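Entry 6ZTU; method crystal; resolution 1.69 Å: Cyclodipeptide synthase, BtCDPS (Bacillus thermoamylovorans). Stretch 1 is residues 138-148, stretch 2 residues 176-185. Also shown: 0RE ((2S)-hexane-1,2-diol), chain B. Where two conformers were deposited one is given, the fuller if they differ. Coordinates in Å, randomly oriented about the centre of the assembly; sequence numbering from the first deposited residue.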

# COMPACT_ATOMS: atom_id res chain seq x y z
N LYS A 138 4.28 20.75 -6.89
CA LYS A 138 2.91 20.27 -6.68
C LYS A 138 2.91 18.79 -6.32
O LYS A 138 2.20 18.36 -5.39
CB LYS A 138 2.08 20.52 -7.93
CG LYS A 138 0.61 20.15 -7.84
CD LYS A 138 -0.03 20.31 -9.22
CE LYS A 138 -1.42 19.72 -9.29
NZ LYS A 138 -2.42 20.58 -8.58
N PHE A 139 3.70 17.99 -7.03
CA PHE A 139 3.81 16.57 -6.70
C PHE A 139 4.49 16.37 -5.34
O PHE A 139 4.05 15.54 -4.53
CB PHE A 139 4.58 15.86 -7.80
CG PHE A 139 4.65 14.38 -7.63
CD1 PHE A 139 3.51 13.59 -7.80
CD2 PHE A 139 5.86 13.77 -7.31
CE1 PHE A 139 3.58 12.21 -7.65
CE2 PHE A 139 5.92 12.37 -7.15
CZ PHE A 139 4.78 11.61 -7.32
N ARG A 140 5.55 17.14 -5.09
CA ARG A 140 6.23 17.09 -3.80
C ARG A 140 5.25 17.37 -2.67
O ARG A 140 5.23 16.65 -1.66
CB ARG A 140 7.38 18.11 -3.81
CG ARG A 140 8.36 18.09 -2.63
CD ARG A 140 9.35 19.22 -2.86
NE ARG A 140 10.38 19.36 -1.84
CZ ARG A 140 11.57 18.75 -1.89
NH1 ARG A 140 11.86 17.94 -2.90
NH2 ARG A 140 12.45 18.95 -0.93
N LYS A 141 4.41 18.39 -2.83
CA LYS A 141 3.43 18.72 -1.80
C LYS A 141 2.48 17.56 -1.53
O LYS A 141 2.19 17.25 -0.37
CB LYS A 141 2.66 19.98 -2.23
CG LYS A 141 1.73 20.56 -1.19
CD LYS A 141 1.14 21.89 -1.70
CE LYS A 141 0.16 22.51 -0.69
NZ LYS A 141 -1.08 21.70 -0.51
N SER A 142 2.01 16.88 -2.58
CA SER A 142 1.11 15.74 -2.39
C SER A 142 1.82 14.58 -1.70
O SER A 142 1.22 13.89 -0.86
CB SER A 142 0.56 15.28 -3.73
OG SER A 142 -0.49 16.12 -4.14
N CYS A 143 3.07 14.32 -2.07
CA CYS A 143 3.81 13.25 -1.41
C CYS A 143 4.02 13.57 0.06
O CYS A 143 3.88 12.68 0.91
CB CYS A 143 5.16 13.02 -2.08
SG CYS A 143 5.05 12.33 -3.76
N LEU A 144 4.37 14.81 0.38
CA LEU A 144 4.53 15.19 1.78
C LEU A 144 3.21 15.09 2.55
O LEU A 144 3.21 14.81 3.75
CB LEU A 144 5.11 16.60 1.87
CG LEU A 144 6.56 16.69 1.38
CD1 LEU A 144 7.04 18.13 1.19
CD2 LEU A 144 7.51 15.92 2.30
N ALA A 145 2.08 15.34 1.88
CA ALA A 145 0.79 15.13 2.52
C ALA A 145 0.55 13.66 2.83
O ALA A 145 -0.02 13.32 3.87
CB ALA A 145 -0.33 15.69 1.65
N MET A 146 0.94 12.76 1.91
CA MET A 146 0.86 11.33 2.23
C MET A 146 1.74 11.01 3.43
O MET A 146 1.38 10.17 4.26
CB MET A 146 1.30 10.49 1.03
CG MET A 146 0.24 10.31 -0.02
SD MET A 146 0.75 9.08 -1.25
CE MET A 146 0.57 7.57 -0.31
N SER A 147 2.90 11.66 3.51
CA SER A 147 3.80 11.46 4.65
C SER A 147 3.14 11.95 5.93
O SER A 147 3.18 11.27 6.97
CB SER A 147 5.11 12.21 4.39
OG SER A 147 5.99 12.06 5.49
N HIS A 148 2.53 13.12 5.88
CA HIS A 148 1.81 13.65 7.04
C HIS A 148 0.72 12.70 7.49
O HIS A 148 0.56 12.45 8.69
CB HIS A 148 1.24 15.03 6.69
CG HIS A 148 0.78 15.81 7.89
ND1 HIS A 148 -0.40 15.53 8.55
CD2 HIS A 148 1.35 16.84 8.55
CE1 HIS A 148 -0.53 16.36 9.56
NE2 HIS A 148 0.51 17.17 9.59
N TYR A 176 9.38 6.52 2.94
CA TYR A 176 8.43 5.41 2.90
C TYR A 176 7.44 5.58 1.76
O TYR A 176 7.17 4.65 0.99
CB TYR A 176 7.71 5.34 4.25
CG TYR A 176 6.63 4.29 4.34
CD1 TYR A 176 6.92 3.00 4.76
CD2 TYR A 176 5.32 4.59 4.04
CE1 TYR A 176 5.94 2.03 4.83
CE2 TYR A 176 4.33 3.64 4.12
CZ TYR A 176 4.65 2.36 4.52
OH TYR A 176 3.66 1.41 4.60
N VAL A 177 6.85 6.77 1.66
CA VAL A 177 5.87 7.07 0.61
C VAL A 177 6.48 6.83 -0.77
O VAL A 177 5.88 6.17 -1.63
CB VAL A 177 5.37 8.52 0.75
CG1 VAL A 177 4.49 8.91 -0.44
CG2 VAL A 177 4.59 8.68 2.04
N LEU A 178 7.67 7.37 -1.00
CA LEU A 178 8.27 7.26 -2.32
C LEU A 178 8.59 5.82 -2.67
O LEU A 178 8.46 5.42 -3.83
CB LEU A 178 9.52 8.14 -2.42
CG LEU A 178 9.27 9.63 -2.13
CD1 LEU A 178 10.56 10.45 -2.23
CD2 LEU A 178 8.19 10.22 -3.04
N ALA A 179 9.00 5.01 -1.67
CA ALA A 179 9.33 3.61 -1.92
C ALA A 179 8.10 2.76 -2.21
O ALA A 179 8.21 1.77 -2.95
CB ALA A 179 10.09 3.03 -0.72
N GLU A 180 6.94 3.09 -1.63
CA GLU A 180 5.73 2.29 -1.88
C GLU A 180 5.00 2.75 -3.13
O GLU A 180 4.27 1.95 -3.74
CB GLU A 180 4.77 2.37 -0.68
CG GLU A 180 4.19 3.78 -0.45
CD GLU A 180 3.10 3.84 0.62
OE1 GLU A 180 2.57 2.79 1.04
OE2 GLU A 180 2.77 4.98 1.06
N LEU A 181 5.17 4.00 -3.53
CA LEU A 181 4.39 4.53 -4.65
C LEU A 181 4.50 3.75 -5.95
O LEU A 181 3.49 3.67 -6.66
CB LEU A 181 4.76 6.00 -4.90
CG LEU A 181 3.93 7.01 -4.11
CD1 LEU A 181 4.43 8.42 -4.40
CD2 LEU A 181 2.43 6.91 -4.46
N PRO A 182 5.65 3.17 -6.35
CA PRO A 182 5.64 2.45 -7.63
C PRO A 182 4.58 1.36 -7.70
O PRO A 182 4.12 1.05 -8.81
CB PRO A 182 7.06 1.87 -7.72
CG PRO A 182 7.90 2.83 -6.93
CD PRO A 182 7.01 3.21 -5.76
N PHE A 183 4.17 0.77 -6.57
CA PHE A 183 3.13 -0.25 -6.61
C PHE A 183 1.74 0.35 -6.81
O PHE A 183 0.89 -0.30 -7.42
CB PHE A 183 3.17 -1.12 -5.36
CG PHE A 183 4.32 -2.07 -5.37
CD1 PHE A 183 4.22 -3.28 -6.05
CD2 PHE A 183 5.53 -1.73 -4.79
CE1 PHE A 183 5.29 -4.14 -6.11
CE2 PHE A 183 6.60 -2.60 -4.84
CZ PHE A 183 6.47 -3.79 -5.51
N PHE A 184 1.51 1.57 -6.30
CA PHE A 184 0.27 2.29 -6.62
C PHE A 184 0.19 2.60 -8.10
O PHE A 184 -0.91 2.64 -8.68
CB PHE A 184 0.20 3.62 -5.86
CG PHE A 184 0.03 3.52 -4.36
CD1 PHE A 184 1.02 2.98 -3.55
CD2 PHE A 184 -1.11 4.05 -3.76
CE1 PHE A 184 0.86 2.95 -2.17
CE2 PHE A 184 -1.28 4.03 -2.37
CZ PHE A 184 -0.28 3.47 -1.58
N LEU A 185 1.32 2.93 -8.72
CA LEU A 185 1.35 3.42 -10.09
C LEU A 185 1.42 2.30 -11.11
O LEU A 185 0.82 2.40 -12.19
CB LEU A 185 2.56 4.34 -10.30
CG LEU A 185 2.59 5.60 -9.44
CD1 LEU A 185 3.94 6.28 -9.56
CD2 LEU A 185 1.46 6.52 -9.88
O01 0RE B . -0.13 2.46 1.89
C02 0RE B . -1.09 1.53 2.29
C03 0RE B . -1.08 0.36 1.32
O04 0RE B . -1.78 0.71 0.16
C05 0RE B . 0.37 0.02 0.98
C06 0RE B . 1.12 -0.39 2.25
C07 0RE B . 2.59 -0.57 1.90
C08 0RE B . 2.89 -2.05 2.06

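The most unusual feature of this contact is the position of a methionine methyl group beside a glutamate that is occupied on its other oxygen by a bound diol. M146 CE lies 3.7 Å from E180 OE2, while O01 of the (2S)-hexane-1,2-diol donates a hydrogen bond to E180 OE1 at 2.8 Å. The side chain of E180 has chi1 in p and chi2 in t; its CA-to-CB bond points sideways, yet its end comes nearer to the first helix.

The example illustrates a general principle, that two helices crossing steeply can pack through a small patch of interlocking side chains without any hydrogen bond between them. Here the axes cross at 105° and approach to 9.6 Å, and the two stretches together bury 314 Å². At such an angle the helices diverge quickly on leaving the crossing, so the contact is carried by a few residues spaced about one turn apart: F139, C143 and M146 with S147 on one helix, V177, L181 and F184 among those on the other.

M146 is the knob. Its side chain sits among V177, E180, L181 and F184, with SD 3.8 Å from V177 CG1 and 4.2 Å from L181 CD2. Rotamers m, t and p along the chain carry the methyl onward, placing M146 CE 4.4 Å from F184 CZ, an oblique approach to the ring. The diol meets the same ring obliquely, its O04 3.6 Å from F184 CZ, so methionine and ligand share a neighbour as well as the glutamate.

Where the backbones come nearest, the CA atoms of S147 and V177 are 6.3 Å apart. V177 points toward the first helix, and both of its methyls lie near C143 O, V177 CG1 at 4.1 Å and V177 CG2 at 4.2 Å, and V177 CG2 also comes within 3.7 Å of S147 N. Neither backbone group is left without a partner, because S147 N donates to C143 O within its own helix at 3.0 Å. The valine thus packs over a backbone carbonyl and amide that are already paired with each other.

C143 extends the apolar patch. Its compact side chain, also directed at the second helix, places SG 3.9 Å from L178 CD2 and 4.0 Å from L181 CD1. One turn earlier, F139 starts out sideways, but its ring reaches inward until CZ lies 4.3 Å from L181 CD1. L181 therefore touches three residues spread over about two turns of the first helix, meeting F139 and C143 through CD1 and M146 through CD2.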